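Type II restriction enzyme AgeI (Thalassobius gelatinovorus, PDB 5DWA) cleaves double-stranded DNA after the A of the recognition sequence 5'-ACCGGT-3', leaving fragments with 5'-phosphate ends. Local coordinates at residues Ala50-Met53 / Ala54-Cys58; Asp60-Pro63 / Ser64-Trp67; Leu125-Thr128 / Arg129-Val132; Arg183-Gly187 / Glu188-Ser192; Pro221-Lys224 / Arg225-Glu229. All coordinates share one frame; numbering follows the deposited sequence. Where two conformers were deposited one is given.

In the fold
The five contacts follow one another along the chain, each within a helix or at one of its ends. Interactions 1 and 2 lie on the successive helices 43-57 and 63-78; their centres are about 9 Å apart and they touch through Phe51, Pro63 and Trp67. Interactions 3 and 4 end helices 123-130 and 178-187, with centres about 12 Å apart, and meet where Val132 packs on Ile184; both lie across the centre of the chain from interaction 1. Interaction 5 starts helix 223-230, about 19 Å from interaction 4 between centres. Interactions 4 and 5 belong to beta-alpha-beta units of the mixed sheet of this PD-(D/E)XK nuclease, and interaction 5 brings its helix start to a DNA phosphate.

Interaction 1 of 5, residues Ala50-Met53 / Ala54-Cys58; sequences AFVM and ATEVC
Phe51 and Thr55, one turn apart near the C-terminal end of helix 43-57, meet through a methyl group laid over a ring. Phe51 has its CG anti to the backbone N (chi1 -177°), which sets the ring where Thr55 CG2 comes over one face. The methyl is displaced toward the rim and 3.7 Å from Phe51 CE1, a CH-pi contact. Threonine suits this place because its two branches do different work. With chi1 at 51° the hydroxyl turns back on the preceding turn, so that Thr55 OG1 is 2.9 Å from Phe51 O and 3.0 Å from Val52 O, while the methyl group is left to meet the ring. Thr55 N donates to Phe51 O at 3.0 Å in the regular helical bond.

On the more exposed flank, the long side chain of Met53 bends at chi2, and its methyl end passes across a branch of Val57, Met53 CE to Val57 CG2 at 3.6 Å. Val52 and Glu56 run side by side in the same direction, Val52 CG1 lying 3.8 Å from Glu56 OE2, and the valine lies along the extended chain of the glutamate. Ala54, small enough for a buried place, packs on Ile28 of helix 22-36, and its N donates to Ala50 O at 2.7 Å. Phe51 also meets Trp67 edge to face, and Phe262. The chemistry is therefore divided by flank: aromatic and methyl groups carry the buried side, while sulfur, aliphatic branches and one carboxylate occupy the side nearer solvent.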
loop_
_atom_site.group_PDB
_atom_site.type_symbol
_atom_site.label_atom_id
_atom_site.label_comp_id
_atom_site.label_asym_id
_atom_site.label_seq_id
_atom_site.Cartn_x
_atom_site.Cartn_y
_atom_site.Cartn_z
ATOM N N ALA A 50 21.995 8.995 8.386
ATOM C CA ALA A 50 22.487 9.767 7.257
ATOM C C ALA A 50 21.584 10.963 6.947
ATOM O O ALA A 50 22.053 12.018 6.517
ATOM C CB ALA A 50 22.630 8.885 6.038
ATOM N N PHE A 51 20.284 10.808 7.162
ATOM C CA PHE A 51 19.376 11.916 6.915
ATOM C C PHE A 51 19.589 13.045 7.918
ATOM O O PHE A 51 19.585 14.223 7.557
ATOM C CB PHE A 51 17.919 11.438 6.952
ATOM C CG PHE A 51 16.919 12.514 6.623
ATOM C CD1 PHE A 51 16.992 13.200 5.416
ATOM C CD2 PHE A 51 15.889 12.823 7.502
ATOM C CE1 PHE A 51 16.065 14.188 5.103
ATOM C CE2 PHE A 51 14.960 13.807 7.199
ATOM C CZ PHE A 51 15.043 14.487 5.993
ATOM N N VAL A 52 19.764 12.684 9.184
ATOM C CA VAL A 52 20.028 13.678 10.218
ATOM C C VAL A 52 21.346 14.396 9.920
ATOM O O VAL A 52 21.443 15.621 10.037
ATOM C CB VAL A 52 20.076 13.027 11.603
ATOM C CG1 VAL A 52 20.528 14.024 12.661
ATOM C CG2 VAL A 52 18.709 12.467 11.968
ATOM N N MET A 53 22.340 13.623 9.500
ATOM C CA MET A 53 23.623 14.179 9.094
ATOM C C MET A 53 23.474 15.087 7.875
ATOM O O MET A 53 23.974 16.213 7.864
ATOM C CB MET A 53 24.623 13.051 8.810
ATOM C CG MET A 53 26.019 13.515 8.397
ATOM S SD MET A 53 26.166 13.631 6.607
ATOM C CE MET A 53 27.929 13.960 6.463
ATOM N N ALA A 54 22.774 14.607 6.849
ATOM C CA ALA A 54 22.672 15.367 5.601
ATOM C C ALA A 54 21.960 16.701 5.784
ATOM O O ALA A 54 22.323 17.693 5.153
ATOM C CB ALA A 54 21.959 14.541 4.523
ATOM N N THR A 55 20.930 16.720 6.629
ATOM C CA THR A 55 20.196 17.953 6.861
ATOM C C THR A 55 20.991 18.934 7.710
ATOM O O THR A 55 20.723 20.133 7.686
ATOM C CB THR A 55 18.836 17.688 7.536
ATOM O OG1 THR A 55 19.020 16.862 8.690
ATOM C CG2 THR A 55 17.902 16.990 6.558
ATOM N N GLU A 56 21.969 18.430 8.450
ATOM C CA GLU A 56 22.836 19.319 9.205
ATOM C C GLU A 56 23.963 19.845 8.314
ATOM O O GLU A 56 24.377 20.993 8.453
ATOM C CB GLU A 56 23.371 18.606 10.446
ATOM C CG GLU A 56 22.288 18.445 11.519
ATOM C CD GLU A 56 22.742 17.656 12.729
ATOM O OE1 GLU A 56 23.925 17.265 12.781
ATOM O OE2 GLU A 56 21.910 17.431 13.633
ATOM N N VAL A 57 24.429 19.028 7.371
ATOM C CA VAL A 57 25.416 19.481 6.389
ATOM C C VAL A 57 24.802 20.503 5.439
ATOM O O VAL A 57 25.444 21.480 5.052
ATOM C CB VAL A 57 25.982 18.304 5.557
ATOM C CG1 VAL A 57 26.852 18.811 4.402
ATOM C CG2 VAL A 57 26.761 17.363 6.443
ATOM N N CYS A 58 23.548 20.269 5.066
ATOM C CA CYS A 58 22.844 21.132 4.127
ATOM C C CYS A 58 21.537 21.641 4.717
ATOM O O CYS A 58 20.451 21.222 4.304
ATOM C CB CYS A 58 22.575 20.387 2.820
ATOM S SG CYS A 58 24.088 19.827 1.998
#

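Interaction 2 of 5, residues Asp60-Pro63 / Ser64-Trp67; sequences DANP and SDLW
Asn62 reaches forward to Ser64 and Asp65 and caps the start of helix 63-78. Its OD1 accepts from Ser64 N at 3.0 Å, the donor standing above the amide plane, not within it. Asparagine is well chosen here: at the N-cap the short side chain can reach a backbone N-H of the first turn that has no helical acceptor, and chi1 of -175° carries the amide over that turn. The amide also stacks on the carboxylate of Asp65, planes 14° apart, with Asn62 ND2 3.7 Å from Asp65 OD1. Asn62 O takes Leu66 N at 3.0 Å, and Pro63 suits the first helical position, where no N-H is needed for a helical bond. Ala61 CB rests 4.1 Å from Leu66 CD1.

A second shell fixes these groups. Asn62 OD1 also receives Leu242 N, and its ND2 donates to Asn241 OD1. Asp65 OD2 forms a salt bridge with Arg243, which would probably steady the negative charge, and OD1 takes Asn211 ND2. Ser64 OG is bonded to Leu197 O and to Asn211 ND2.

The helix start is buried against helix 43-57, where Pro63 packs on Phe51 and Leu66 on Thr55, while Trp67 touches Ile47 and extends to helix 84-109 at Trp88, Ser92 and Ala95.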
loop_
_atom_site.group_PDB
_atom_site.type_symbol
_atom_site.label_atom_id
_atom_site.label_comp_id
_atom_site.label_asym_id
_atom_site.label_seq_id
_atom_site.Cartn_x
_atom_site.Cartn_y
_atom_site.Cartn_z
ATOM N N ASP A 60 19.908 24.378 4.430
ATOM C CA ASP A 60 19.033 25.187 3.591
ATOM C C ASP A 60 18.449 24.386 2.438
ATOM O O ASP A 60 17.609 24.883 1.685
ATOM C CB ASP A 60 19.785 26.403 3.055
ATOM C CG ASP A 60 20.180 27.365 4.153
ATOM O OD1 ASP A 60 19.455 27.437 5.168
ATOM O OD2 ASP A 60 21.216 28.046 4.005
ATOM N N ALA A 61 18.895 23.143 2.303
ATOM C CA ALA A 61 18.404 22.282 1.242
ATOM C C ALA A 61 17.019 21.778 1.608
ATOM O O ALA A 61 16.648 21.762 2.785
ATOM C CB ALA A 61 19.353 21.125 1.006
ATOM N N ASN A 62 16.259 21.381 0.599
ATOM C CA ASN A 62 14.961 20.769 0.815
ATOM C C ASN A 62 15.170 19.368 1.395
ATOM O O ASN A 62 15.724 18.491 0.734
ATOM C CB ASN A 62 14.172 20.730 -0.502
ATOM C CG ASN A 62 12.753 20.223 -0.329
ATOM O OD1 ASN A 62 12.435 19.544 0.651
ATOM N ND2 ASN A 62 11.887 20.555 -1.283
ATOM N N PRO A 63 14.724 19.152 2.644
ATOM C CA PRO A 63 14.961 17.854 3.281
ATOM C C PRO A 63 14.387 16.708 2.455
ATOM O O PRO A 63 15.004 15.659 2.301
ATOM C CB PRO A 63 14.235 17.987 4.625
ATOM C CG PRO A 63 14.211 19.462 4.898
ATOM C CD PRO A 63 14.040 20.097 3.541
ATOM N N SER A 64 13.212 16.933 1.890
ATOM C CA SER A 64 12.575 15.911 1.068
ATOM C C SER A 64 13.434 15.572 -0.154
ATOM O O SER A 64 13.499 14.411 -0.562
ATOM C CB SER A 64 11.184 16.369 0.640
ATOM O OG SER A 64 10.465 15.324 0.016
ATOM N N ASP A 65 14.101 16.578 -0.716
ATOM C CA ASP A 65 15.010 16.356 -1.842
ATOM C C ASP A 65 16.269 15.608 -1.409
ATOM O O ASP A 65 16.789 14.789 -2.160
ATOM C CB ASP A 65 15.401 17.685 -2.506
ATOM C CG ASP A 65 14.315 18.232 -3.414
ATOM O OD1 ASP A 65 13.165 17.757 -3.344
ATOM O OD2 ASP A 65 14.617 19.151 -4.201
ATOM N N LEU A 66 16.753 15.867 -0.195
ATOM C CA LEU A 66 17.909 15.127 0.291
ATOM C C LEU A 66 17.555 13.657 0.444
ATOM O O LEU A 66 18.356 12.776 0.154
ATOM C CB LEU A 66 18.415 15.682 1.619
ATOM C CG LEU A 66 19.046 17.073 1.575
ATOM C CD1 LEU A 66 19.374 17.538 2.979
ATOM C CD2 LEU A 66 20.305 17.041 0.714
ATOM N N TRP A 67 16.343 13.389 0.912
ATOM C CA TRP A 67 15.907 12.009 1.064
ATOM C C TRP A 67 15.741 11.335 -0.292
ATOM O O TRP A 67 16.231 10.228 -0.515
ATOM C CB TRP A 67 14.591 11.964 1.834
ATOM C CG TRP A 67 14.116 10.612 2.230
ATOM C CD1 TRP A 67 13.400 9.727 1.478
ATOM C CD2 TRP A 67 14.297 10.005 3.509
ATOM N NE1 TRP A 67 13.125 8.592 2.217
ATOM C CE2 TRP A 67 13.667 8.743 3.466
ATOM C CE3 TRP A 67 14.924 10.414 4.694
ATOM C CZ2 TRP A 67 13.659 7.878 4.574
ATOM C CZ3 TRP A 67 14.901 9.563 5.792
ATOM C CH2 TRP A 67 14.268 8.307 5.724
#

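Interaction 3 of 5, residues Leu125-Thr128 / Arg129-Val132; sequences LALT and RMGV
Leu125 places its CG anti to the backbone N (chi1 176°), near Arg129 CD one turn on, and the bend of Arg129 at chi3 (62°) sends the guanidinium away from the contact. Leu125 CG lies 3.8 Å from Arg129 CD, and the leucine's methine and CD1 methyl touch the arginine's CG and CD methylenes. The stretch ends helix 123-130 with a Schellman motif. Gly131 has a positive phi of 83°, a conformation in which a CB would be pressed against the carbonyl O of the residue before; glycine, with no side chain, accepts it easily. Val132 N then turns back to Leu127 O at 3.0 Å, the bond that closes the motif. Gly131 N donates to Thr128 O at 3.1 Å from above that carbonyl's plane, and more weakly to Leu127 O.

The reversal gathers apolar groups on the buried flank. Val132 crosses Leu127 at about a right angle, its CG2 3.7 Å from Leu127 CD2, and the same leucine methyl comes 4.1 Å from Met130 SD. A methionine serves well here: extended and flexible, it runs on past the leucine toward Met144 and Val161 of the neighbouring strands 143-148 and 159-168. Ala126, small and buried, also packs on Met144.

Arg129 is held at its charged end by partners beyond the helix. NH1 forms a salt bridge with Glu146, and NE donates to Ser153 O; these bonds probably limit its rotation. Thr128 OG1 in turn bonds Gly124 O, one turn back. On the helix itself, Arg129 CG lies 3.2 Å from Leu125 O.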
loop_
_atom_site.group_PDB
_atom_site.type_symbol
_atom_site.label_atom_id
_atom_site.label_comp_id
_atom_site.label_asym_id
_atom_site.label_seq_id
_atom_site.Cartn_x
_atom_site.Cartn_y
_atom_site.Cartn_z
ATOM N N LEU A 125 2.013 -2.911 23.829
ATOM C CA LEU A 125 1.943 -2.174 25.087
ATOM C C LEU A 125 1.596 -0.714 24.839
ATOM O O LEU A 125 0.771 -0.128 25.548
ATOM C CB LEU A 125 3.266 -2.292 25.855
ATOM C CG LEU A 125 3.376 -1.484 27.149
ATOM C CD1 LEU A 125 2.367 -1.958 28.185
ATOM C CD2 LEU A 125 4.785 -1.591 27.703
ATOM N N ALA A 126 2.200 -0.135 23.806
ATOM C CA ALA A 126 1.942 1.256 23.480
ATOM C C ALA A 126 0.462 1.491 23.176
ATOM O O ALA A 126 -0.137 2.437 23.690
ATOM C CB ALA A 126 2.808 1.690 22.305
ATOM N N LEU A 127 -0.127 0.625 22.349
ATOM C CA LEU A 127 -1.538 0.747 21.993
ATOM C C LEU A 127 -2.431 0.545 23.221
ATOM O O LEU A 127 -3.451 1.213 23.367
ATOM C CB LEU A 127 -1.915 -0.253 20.895
ATOM C CG LEU A 127 -1.220 0.011 19.556
ATOM C CD1 LEU A 127 -1.635 -1.007 18.501
ATOM C CD2 LEU A 127 -1.505 1.430 19.082
ATOM N N THR A 128 -2.032 -0.372 24.097
ATOM C CA THR A 128 -2.782 -0.622 25.323
ATOM C C THR A 128 -2.781 0.608 26.211
ATOM O O THR A 128 -3.824 1.000 26.752
ATOM C CB THR A 128 -2.210 -1.812 26.100
ATOM O OG1 THR A 128 -2.297 -2.988 25.285
ATOM C CG2 THR A 128 -2.982 -2.025 27.411
ATOM N N ARG A 129 -1.610 1.216 26.357
ATOM C CA ARG A 129 -1.484 2.420 27.166
ATOM C C ARG A 129 -2.229 3.585 26.524
ATOM O O ARG A 129 -2.749 4.447 27.227
ATOM C CB ARG A 129 -0.007 2.759 27.381
ATOM C CG ARG A 129 0.740 1.705 28.192
ATOM C CD ARG A 129 2.233 1.989 28.230
ATOM N NE ARG A 129 2.517 3.266 28.878
ATOM C CZ ARG A 129 3.331 4.200 28.391
ATOM N NH1 ARG A 129 3.944 4.023 27.224
ATOM N NH2 ARG A 129 3.517 5.329 29.063
ATOM N N MET A 130 -2.306 3.593 25.191
ATOM C CA MET A 130 -3.076 4.598 24.464
ATOM C C MET A 130 -4.573 4.443 24.659
ATOM O O MET A 130 -5.333 5.394 24.468
ATOM C CB MET A 130 -2.780 4.527 22.964
ATOM C CG MET A 130 -1.513 5.207 22.534
ATOM S SD MET A 130 -1.381 5.152 20.741
ATOM C CE MET A 130 0.324 5.651 20.536
ATOM N N GLY A 131 -4.995 3.229 25.000
ATOM C CA GLY A 131 -6.403 2.921 25.142
ATOM C C GLY A 131 -7.063 2.602 23.817
ATOM O O GLY A 131 -8.271 2.773 23.677
ATOM N N VAL A 132 -6.279 2.143 22.841
ATOM C CA VAL A 132 -6.817 1.838 21.514
ATOM C C VAL A 132 -6.516 0.418 21.035
ATOM O O VAL A 132 -6.754 0.084 19.873
ATOM C CB VAL A 132 -6.298 2.831 20.425
ATOM C CG1 VAL A 132 -6.746 4.254 20.724
ATOM C CG2 VAL A 132 -4.781 2.752 20.267
#

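Interaction 4 of 5, residues Arg183-Gly187 / Glu188-Ser192; sequences RIMMG and EGLLS
Met185 O is gripped by two backbone donors: Leu190 N at 2.9 Å, and Glu188 N at 3.0 Å in a weak bond, its N-H being shared weakly with Ile184 O. The first closes a Schellman motif that ends helix 178-187, and Gly189 N completes it by donating to Met186 O at 3.0 Å from above the carbonyl plane. Gly189, at a phi of 71°, is the residue that turns the chain, a backbone conformation that glycine, having no side chain, adopts readily.

After the turn the chain runs back along the helix end, and two methionines fill the angle. Met185 bends at chi3 (62°), which carries CE to 3.4 Å from Leu191 O and against the CB of Ser192. Met186 sends its CG to 3.8 Å from Ser192 CB, while its CA-H points at Leu190 O. Unbranched thioether chains can follow such a curved surface. Leu190 CB comes 4.2 Å from Met185 CB, and the small Ser192 faces the helix, its OG bonded to Ser182 OG.

Glu188 folds over the helix end, its CG 3.4 Å from Ile184 O, and its OE2 forms a salt bridge with Arg135. Cut back to alanine, Glu188 would probably leave Arg135 without its carboxylate mate and Ile184 O without the methylene beside it.

The contact links helix 178-187 to strand 191-196 within a beta-alpha-beta unit that starts from strand 159-168. Leu191 bonds Val162 and Gly164 of that parallel neighbour, Ser192 bonds Ser235 just before strand 236-239, and the side chain of Leu191 packs on helix 268-277.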
loop_
_atom_site.group_PDB
_atom_site.type_symbol
_atom_site.label_atom_id
_atom_site.label_comp_id
_atom_site.label_asym_id
_atom_site.label_seq_id
_atom_site.Cartn_x
_atom_site.Cartn_y
_atom_site.Cartn_z
ATOM N N ARG A 183 -8.507 8.714 13.441
ATOM C CA ARG A 183 -9.807 9.105 13.959
ATOM C C ARG A 183 -10.069 8.467 15.315
ATOM O O ARG A 183 -10.622 9.099 16.215
ATOM C CB ARG A 183 -10.909 8.718 12.977
ATOM C CG ARG A 183 -10.933 9.558 11.728
ATOM C CD ARG A 183 -12.059 9.115 10.813
ATOM N NE ARG A 183 -12.062 9.863 9.562
ATOM C CZ ARG A 183 -12.845 9.577 8.528
ATOM N NH1 ARG A 183 -13.693 8.559 8.599
ATOM N NH2 ARG A 183 -12.784 10.310 7.428
ATOM N N ILE A 184 -9.661 7.210 15.461
ATOM C CA ILE A 184 -9.831 6.503 16.727
ATOM C C ILE A 184 -9.012 7.184 17.824
ATOM O O ILE A 184 -9.511 7.441 18.921
ATOM C CB ILE A 184 -9.429 5.022 16.588
ATOM C CG1 ILE A 184 -10.481 4.273 15.765
ATOM C CG2 ILE A 184 -9.262 4.365 17.951
ATOM C CD1 ILE A 184 -10.008 2.932 15.215
ATOM N N MET A 185 -7.753 7.489 17.520
ATOM C CA MET A 185 -6.900 8.186 18.470
ATOM C C MET A 185 -7.465 9.540 18.905
ATOM O O MET A 185 -7.496 9.847 20.095
ATOM C CB MET A 185 -5.507 8.378 17.876
ATOM C CG MET A 185 -4.760 7.080 17.677
ATOM S SD MET A 185 -3.257 7.269 16.692
ATOM C CE MET A 185 -2.337 8.382 17.751
ATOM N N MET A 186 -7.899 10.351 17.948
ATOM C CA MET A 186 -8.412 11.679 18.260
ATOM C C MET A 186 -9.693 11.556 19.079
ATOM O O MET A 186 -9.939 12.361 19.975
ATOM C CB MET A 186 -8.648 12.482 16.970
ATOM C CG MET A 186 -7.372 12.707 16.150
ATOM S SD MET A 186 -7.626 13.549 14.578
ATOM C CE MET A 186 -7.944 15.212 15.153
ATOM N N GLY A 187 -10.483 10.526 18.782
ATOM C CA GLY A 187 -11.697 10.254 19.539
ATOM C C GLY A 187 -11.417 9.910 20.991
ATOM O O GLY A 187 -12.262 10.132 21.862
ATOM N N GLU A 188 -10.238 9.361 21.259
ATOM C CA GLU A 188 -9.841 9.025 22.623
ATOM C C GLU A 188 -8.984 10.121 23.241
ATOM O O GLU A 188 -8.264 9.888 24.215
ATOM C CB GLU A 188 -9.094 7.686 22.653
ATOM C CG GLU A 188 -9.917 6.504 22.146
ATOM C CD GLU A 188 -11.207 6.291 22.927
ATOM O OE1 GLU A 188 -11.264 6.658 24.119
ATOM O OE2 GLU A 188 -12.170 5.749 22.345
ATOM N N GLY A 189 -9.063 11.319 22.671
ATOM C CA GLY A 189 -8.369 12.467 23.223
ATOM C C GLY A 189 -6.861 12.430 23.070
ATOM O O GLY A 189 -6.143 13.073 23.829
ATOM N N LEU A 190 -6.378 11.679 22.084
ATOM C CA LEU A 190 -4.946 11.622 21.825
ATOM C C LEU A 190 -4.548 12.530 20.663
ATOM O O LEU A 190 -5.328 12.740 19.735
ATOM C CB LEU A 190 -4.520 10.187 21.517
ATOM C CG LEU A 190 -4.687 9.160 22.639
ATOM C CD1 LEU A 190 -4.693 7.750 22.071
ATOM C CD2 LEU A 190 -3.570 9.304 23.662
ATOM N N LEU A 191 -3.337 13.071 20.715
ATOM C CA LEU A 191 -2.795 13.760 19.548
ATOM C C LEU A 191 -2.508 12.731 18.463
ATOM O O LEU A 191 -1.975 11.656 18.744
ATOM C CB LEU A 191 -1.527 14.535 19.904
ATOM C CG LEU A 191 -1.701 15.776 20.776
ATOM C CD1 LEU A 191 -0.356 16.411 21.053
ATOM C CD2 LEU A 191 -2.631 16.759 20.093
ATOM N N SER A 192 -2.883 13.056 17.232
ATOM C CA SER A 192 -2.599 12.179 16.099
ATOM C C SER A 192 -1.998 13.008 14.973
ATOM O O SER A 192 -2.714 13.660 14.214
ATOM C CB SER A 192 -3.866 11.465 15.633
ATOM O OG SER A 192 -3.597 10.619 14.526
#

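Interaction 5 of 5, residues Pro221-Lys224 / Arg225-Glu229; sequences PSDK and RNYIE. With nucleotides of chain D.
Helix 223-230 opens with Asp223 O accepting Tyr227 N at 3.0 Å and Ser222 O accepting Asn226 N at 3.2 Å, then widens into a pi-type turn at 226-229. Tyr227 lays a ring face over Asp223 O, which stands 3.3 Å above its centre, and the side chains of Lys224 and Tyr227 run alongside each other. The tyrosine hydroxyl goes on to Glu173 OE1. A leucine in its place would probably uncover Asp223 O and leave Glu173 without that hydroxyl. Ser222 is the N-cap: its OG, turned by chi1 of 68°, takes a weak bond from Arg225 N at 3.4 Å and is also bonded to Glu214 O.

The helix start faces DNA, a classic use of N-terminal N-H groups for a phosphate. Asp223 N donates to OP1 of DG3 of chain D at 3.0 Å, nearly straight. Lys224, bent at chi3 and chi4, brings NZ to OP2 of DG3 at 3.1 Å and, in a salt bridge, to the syn lone pair of Asp223 OD1 at 2.9 Å; Glu173 is a second acidic partner of NZ. In the conformer given, Arg225 NH1 forms a salt bridge with Glu229 OE2 at 2.8 Å; the oxygen lies in the guanidinium plane, though the donor stands above the carboxylate plane. Arg225 NE donates to Leu215 O.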
loop_
_atom_site.group_PDB
_atom_site.type_symbol
_atom_site.label_atom_id
_atom_site.label_comp_id
_atom_site.label_asym_id
_atom_site.label_seq_id
_atom_site.Cartn_x
_atom_site.Cartn_y
_atom_site.Cartn_z
ATOM N N PRO A 221 -6.690 21.632 -4.163
ATOM C CA PRO A 221 -6.252 20.564 -3.258
ATOM C C PRO A 221 -6.220 19.189 -3.904
ATOM O O PRO A 221 -6.972 18.903 -4.831
ATOM C CB PRO A 221 -7.298 20.608 -2.141
ATOM C CG PRO A 221 -8.525 21.128 -2.818
ATOM C CD PRO A 221 -8.036 22.127 -3.826
ATOM N N SER A 222 -5.319 18.345 -3.415
ATOM C CA SER A 222 -5.372 16.929 -3.729
ATOM C C SER A 222 -6.324 16.288 -2.733
ATOM O O SER A 222 -6.732 16.934 -1.765
ATOM C CB SER A 222 -3.995 16.296 -3.628
ATOM O OG SER A 222 -3.576 16.297 -2.273
ATOM N N ASP A 223 -6.675 15.027 -2.942
ATOM C CA ASP A 223 -7.597 14.385 -2.013
ATOM C C ASP A 223 -6.956 14.270 -0.633
ATOM O O ASP A 223 -7.646 14.295 0.382
ATOM C CB ASP A 223 -8.045 13.019 -2.538
ATOM C CG ASP A 223 -6.905 12.044 -2.698
ATOM O OD1 ASP A 223 -5.731 12.463 -2.648
ATOM O OD2 ASP A 223 -7.201 10.850 -2.894
ATOM N N LYS A 224 -5.631 14.186 -0.604
ATOM C CA LYS A 224 -4.904 14.121 0.653
ATOM C C LYS A 224 -5.016 15.414 1.450
ATOM O O LYS A 224 -5.152 15.377 2.671
ATOM C CB LYS A 224 -3.443 13.771 0.389
ATOM C CG LYS A 224 -3.245 12.297 0.100
ATOM C CD LYS A 224 -2.094 12.065 -0.816
ATOM C CE LYS A 224 -2.471 12.398 -2.235
ATOM N NZ LYS A 224 -3.112 11.249 -2.925
ATOM N N ARG A 225 -4.963 16.560 0.778
ATOM C CA ARG A 225 -5.122 17.820 1.490
ATOM C C ARG A 225 -6.541 17.921 2.044
ATOM O O ARG A 225 -6.756 18.461 3.128
ATOM C CB ARG A 225 -4.818 19.021 0.596
ATOM C CG ARG A 225 -4.929 20.352 1.332
ATOM C CD ARG A 225 -4.499 21.525 0.471
ATOM N NE ARG A 225 -3.076 21.479 0.160
ATOM C CZ ARG A 225 -2.134 22.099 0.864
ATOM N NH1 ARG A 225 -2.458 22.814 1.938
ATOM N NH2 ARG A 225 -0.865 21.993 0.502
ATOM N N ASN A 226 -7.501 17.379 1.301
ATOM C CA ASN A 226 -8.889 17.353 1.750
ATOM C C ASN A 226 -9.063 16.505 3.015
ATOM O O ASN A 226 -9.869 16.843 3.871
ATOM C CB ASN A 226 -9.811 16.834 0.635
ATOM C CG ASN A 226 -9.982 17.830 -0.503
ATOM O OD1 ASN A 226 -9.861 19.039 -0.308
ATOM N ND2 ASN A 226 -10.275 17.324 -1.695
ATOM N N TYR A 227 -8.305 15.414 3.131
ATOM C CA TYR A 227 -8.340 14.586 4.341
ATOM C C TYR A 227 -8.044 15.429 5.575
ATOM O O TYR A 227 -8.686 15.288 6.619
ATOM C CB TYR A 227 -7.317 13.442 4.275
ATOM C CG TYR A 227 -7.508 12.412 3.179
ATOM C CD1 TYR A 227 -8.761 12.135 2.648
ATOM C CD2 TYR A 227 -6.417 11.704 2.683
ATOM C CE1 TYR A 227 -8.921 11.186 1.649
ATOM C CE2 TYR A 227 -6.567 10.758 1.685
ATOM C CZ TYR A 227 -7.821 10.502 1.172
ATOM O OH TYR A 227 -7.973 9.560 0.177
ATOM N N ILE A 228 -7.043 16.295 5.445
ATOM C CA ILE A 228 -6.561 17.111 6.545
ATOM C C ILE A 228 -7.384 18.376 6.762
ATOM O O ILE A 228 -7.949 18.590 7.841
ATOM C CB ILE A 228 -5.093 17.510 6.309
ATOM C CG1 ILE A 228 -4.217 16.258 6.232
ATOM C CG2 ILE A 228 -4.598 18.447 7.401
ATOM C CD1 ILE A 228 -2.944 16.441 5.410
ATOM N N GLU A 229 -7.451 19.211 5.733
ATOM C CA GLU A 229 -8.074 20.522 5.852
ATOM C C GLU A 229 -9.596 20.451 5.815
ATOM O O GLU A 229 -10.273 21.299 6.388
ATOM C CB GLU A 229 -7.565 21.448 4.741
ATOM C CG GLU A 229 -6.059 21.694 4.801
ATOM C CD GLU A 229 -5.586 22.691 3.763
ATOM O OE1 GLU A 229 -6.380 23.037 2.861
ATOM O OE2 GLU A 229 -4.425 23.131 3.853
ATOM P P DG D 3 -4.893 12.857 -6.058
ATOM O OP1 DG D 3 -5.939 13.785 -5.570
ATOM O OP2 DG D 3 -3.542 12.889 -5.469
ATOM O "O5'" DG D 3 -5.445 11.356 -5.971
ATOM C "C5'" DG D 3 -6.681 11.042 -6.591
ATOM C "C4'" DG D 3 -6.689 9.640 -7.188
ATOM O "O4'" DG D 3 -5.700 9.518 -8.247
ATOM C "C3'" DG D 3 -6.407 8.495 -6.225
ATOM O "O3'" DG D 3 -7.204 7.377 -6.642
ATOM C "C2'" DG D 3 -4.912 8.240 -6.450
ATOM C "C1'" DG D 3 -4.820 8.444 -7.957
ATOM N N9 DG D 3 -3.498 8.823 -8.457
ATOM C C8 DG D 3 -2.692 9.835 -7.994
ATOM N N7 DG D 3 -1.587 9.973 -8.679
ATOM C C5 DG D 3 -1.686 9.015 -9.685
ATOM C C6 DG D 3 -0.797 8.697 -10.746
ATOM O O6 DG D 3 0.288 9.213 -11.017
ATOM N N1 DG D 3 -1.277 7.659 -11.530
ATOM C C2 DG D 3 -2.468 7.012 -11.332
ATOM N N2 DG D 3 -2.760 6.032 -12.197
ATOM N N3 DG D 3 -3.312 7.300 -10.345
ATOM C C4 DG D 3 -2.860 8.312 -9.573
#